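Local atomic coordinates of phosphatase (Thermotoga maritima, PDB entry 1NF2), a protein that probably works as a magnesium-dependent phosphatase of the haloacid dehalogenase (HAD) superfamily, pairing a Rossmann-like core with an unusual substrate-binding domain. Residues Val229-Ala234 / Ile244-Asn249. Residues are numbered along the deposited sequence; the frame is centred on the assembly and turned at random.
Sequences VAMENA and IVTLTN
Asn233 reaches across to Thr248 and Asn249 with the oxygen of its amide. CG stands between the backbone N and the carbonyl carbon (chi1 41°), which turns OD1 toward segment 244-249, where Asn249 N donates to Asn233 OD1 at 3.1 Å, from above the amide plane. Thr248 OG1 lies 3.3 Å from the same OD1, at best a weak bond. An asparagine suits this place because its two ends serve different partners: ND2 is bonded to Gly11 O, and the side chain packs on Asp214, a magnesium ligand, so it probably helps order the loops around the metal as a second-shell residue. One step back, Glu232 N donates almost straight (175°) to Leu247 O. Glu232 CB rests 3.3 Å from Thr246 O, and the extended side chain carries the carboxylate outward beside Leu247. Thr246 is two-faced: its methyl CG2 touches both Val229 CG1 and Met231 SD, 3.7 Å from each, the two lying at about a right angle as seen from the methyl, whereas OG1, anti to the backbone N, is bonded to Gly253 O, which satisfies a buried hydroxyl. Behind these loops the two segments pair as parallel strands, Ala230 N giving to Ile244 O at 2.9 Å and Ala230 O receiving Thr246 N at 3.0 Å. The small Ala230 leaves room for helix 236-241, the crossover of this beta-alpha-beta unit, to pack against that face. On the other, Met231 and Thr246 meet helix 253-258; strand 244-245 forms the sheet edge, with 227-230 between it and 209-213.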
ATOM      1  N   VAL A 229     -17.004  -3.073   4.261  1.00 17.50           N
ATOM      2  CA  VAL A 229     -17.239  -1.876   5.063  1.00 15.77           C
ATOM      3  C   VAL A 229     -16.481  -0.668   4.527  1.00 15.08           C
ATOM      4  O   VAL A 229     -15.258  -0.693   4.423  1.00 15.29           O
ATOM      5  CB  VAL A 229     -16.793  -2.093   6.540  1.00 13.39           C
ATOM      6  CG1 VAL A 229     -17.233  -0.899   7.393  1.00 12.47           C
ATOM      7  CG2 VAL A 229     -17.378  -3.391   7.090  1.00 10.65           C
ATOM      8  N   ALA A 230     -17.221   0.383   4.190  1.00 14.13           N
ATOM      9  CA  ALA A 230     -16.634   1.622   3.688  1.00 14.22           C
ATOM     10  C   ALA A 230     -16.578   2.627   4.827  1.00 14.35           C
ATOM     11  O   ALA A 230     -17.504   2.707   5.631  1.00 16.23           O
ATOM     12  CB  ALA A 230     -17.481   2.187   2.560  1.00  8.99           C
ATOM     13  N   MET A 231     -15.493   3.385   4.900  1.00 16.33           N
ATOM     14  CA  MET A 231     -15.357   4.394   5.931  1.00 18.36           C
ATOM     15  C   MET A 231     -16.289   5.528   5.511  1.00 19.33           C
ATOM     16  O   MET A 231     -16.591   5.675   4.326  1.00 21.16           O
ATOM     17  CB  MET A 231     -13.899   4.882   6.010  1.00 13.73           C
ATOM     18  CG  MET A 231     -12.906   3.800   6.430  1.00 11.44           C
ATOM     19  SD  MET A 231     -13.497   2.808   7.857  1.00  3.40           S
ATOM     20  CE  MET A 231     -12.304   2.470   8.549  1.00  2.11           C
ATOM     21  N   GLU A 232     -16.773   6.318   6.466  1.00 21.64           N
ATOM     22  CA  GLU A 232     -17.653   7.430   6.106  1.00 20.98           C
ATOM     23  C   GLU A 232     -16.916   8.443   5.213  1.00 21.19           C
ATOM     24  O   GLU A 232     -17.531   9.150   4.422  1.00 20.37           O
ATOM     25  CB  GLU A 232     -18.180   8.144   7.354  1.00 20.75           C
ATOM     26  CG  GLU A 232     -19.080   9.326   6.996  1.00 25.79           C
ATOM     27  CD  GLU A 232     -19.706  10.027   8.197  1.00 29.59           C
ATOM     28  OE1 GLU A 232     -20.273  11.126   7.994  1.00 31.13           O
ATOM     29  OE2 GLU A 232     -19.646   9.488   9.329  1.00 30.29           O
ATOM     30  N   ASN A 233     -15.600   8.512   5.345  1.00 20.36           N
ATOM     31  CA  ASN A 233     -14.807   9.434   4.544  1.00 22.94           C
ATOM     32  C   ASN A 233     -14.440   8.844   3.172  1.00 23.92           C
ATOM     33  O   ASN A 233     -13.740   9.483   2.394  1.00 24.47           O
ATOM     34  CB  ASN A 233     -13.530   9.806   5.309  1.00 16.79           C
ATOM     35  CG  ASN A 233     -12.914   8.615   6.005  1.00 19.60           C
ATOM     36  OD1 ASN A 233     -13.491   8.076   6.956  1.00 21.84           O
ATOM     37  ND2 ASN A 233     -11.749   8.179   5.530  1.00 19.23           N
ATOM     38  N   ALA A 234     -14.920   7.638   2.873  1.00 23.44           N
ATOM     39  CA  ALA A 234     -14.610   6.980   1.602  1.00 24.65           C
ATOM     40  C   ALA A 234     -15.182   7.728   0.410  1.00 26.69           C
ATOM     41  O   ALA A 234     -16.157   8.461   0.551  1.00 27.71           O
ATOM     42  CB  ALA A 234     -15.147   5.554   1.608  1.00 18.50           C
ATOM     43  N   ILE A 244     -21.832  -1.910   4.319  1.00 18.36           N
ATOM     44  CA  ILE A 244     -22.093  -1.010   5.436  1.00 19.82           C
ATOM     45  C   ILE A 244     -21.118   0.158   5.392  1.00 18.49           C
ATOM     46  O   ILE A 244     -19.950  -0.018   5.054  1.00 19.84           O
ATOM     47  CB  ILE A 244     -21.866  -1.722   6.802  1.00 28.30           C
ATOM     48  CG1 ILE A 244     -22.654  -3.035   6.861  1.00 27.81           C
ATOM     49  CG2 ILE A 244     -22.268  -0.788   7.941  1.00 28.93           C
ATOM     50  CD1 ILE A 244     -24.160  -2.859   6.843  1.00 34.78           C
ATOM     51  N   VAL A 245     -21.593   1.351   5.729  1.00 18.38           N
ATOM     52  CA  VAL A 245     -20.721   2.523   5.784  1.00 20.02           C
ATOM     53  C   VAL A 245     -20.688   2.942   7.256  1.00 18.46           C
ATOM     54  O   VAL A 245     -21.671   3.423   7.817  1.00 18.92           O
ATOM     55  CB  VAL A 245     -21.242   3.668   4.882  1.00 22.59           C
ATOM     56  CG1 VAL A 245     -22.731   3.762   4.984  1.00 28.37           C
ATOM     57  CG2 VAL A 245     -20.591   5.000   5.285  1.00 23.35           C
ATOM     58  N   THR A 246     -19.544   2.718   7.877  1.00 16.47           N
ATOM     59  CA  THR A 246     -19.355   3.012   9.281  1.00 18.33           C
ATOM     60  C   THR A 246     -18.995   4.476   9.477  1.00 20.67           C
ATOM     61  O   THR A 246     -19.229   5.311   8.592  1.00 20.46           O
ATOM     62  CB  THR A 246     -18.258   2.087   9.866  1.00 16.63           C
ATOM     63  OG1 THR A 246     -18.154   2.284  11.284  1.00 17.73           O
ATOM     64  CG2 THR A 246     -16.901   2.356   9.197  1.00 12.75           C
ATOM     65  N   LEU A 247     -18.443   4.789  10.642  1.00 24.27           N
ATOM     66  CA  LEU A 247     -18.050   6.151  10.949  1.00 25.41           C
ATOM     67  C   LEU A 247     -16.756   6.500  10.226  1.00 26.36           C
ATOM     68  O   LEU A 247     -16.209   5.712   9.451  1.00 24.80           O
ATOM     69  CB  LEU A 247     -17.846   6.322  12.454  1.00 31.06           C
ATOM     70  CG  LEU A 247     -19.062   6.044  13.343  1.00 34.26           C
ATOM     71  CD1 LEU A 247     -18.690   6.284  14.797  1.00 34.92           C
ATOM     72  CD2 LEU A 247     -20.225   6.939  12.929  1.00 34.78           C
ATOM     73  N   THR A 248     -16.268   7.694  10.511  1.00 17.49           N
ATOM     74  CA  THR A 248     -15.051   8.212   9.922  1.00 16.89           C
ATOM     75  C   THR A 248     -13.807   7.584  10.563  1.00 16.59           C
ATOM     76  O   THR A 248     -13.886   6.992  11.638  1.00 14.89           O
ATOM     77  CB  THR A 248     -15.058   9.751  10.085  1.00 27.00           C
ATOM     78  OG1 THR A 248     -15.069  10.366   8.794  1.00 30.44           O
ATOM     79  CG2 THR A 248     -13.890  10.221  10.903  1.00 24.02           C
ATOM     80  N   ASN A 249     -12.661   7.708   9.901  1.00 23.49           N
ATOM     81  CA  ASN A 249     -11.422   7.154  10.432  1.00 25.34           C
ATOM     82  C   ASN A 249     -10.875   8.005  11.580  1.00 26.32           C
ATOM     83  O   ASN A 249     -10.002   7.565  12.326  1.00 27.37           O
ATOM     84  CB  ASN A 249     -10.362   7.025   9.323  1.00 20.93           C
ATOM     85  CG  ASN A 249      -9.897   8.372   8.787  1.00 17.14           C
ATOM     86  OD1 ASN A 249      -8.693   8.613   8.643  1.00 19.89           O
ATOM     87  ND2 ASN A 249     -10.843   9.247   8.480  1.00 10.51           N
TER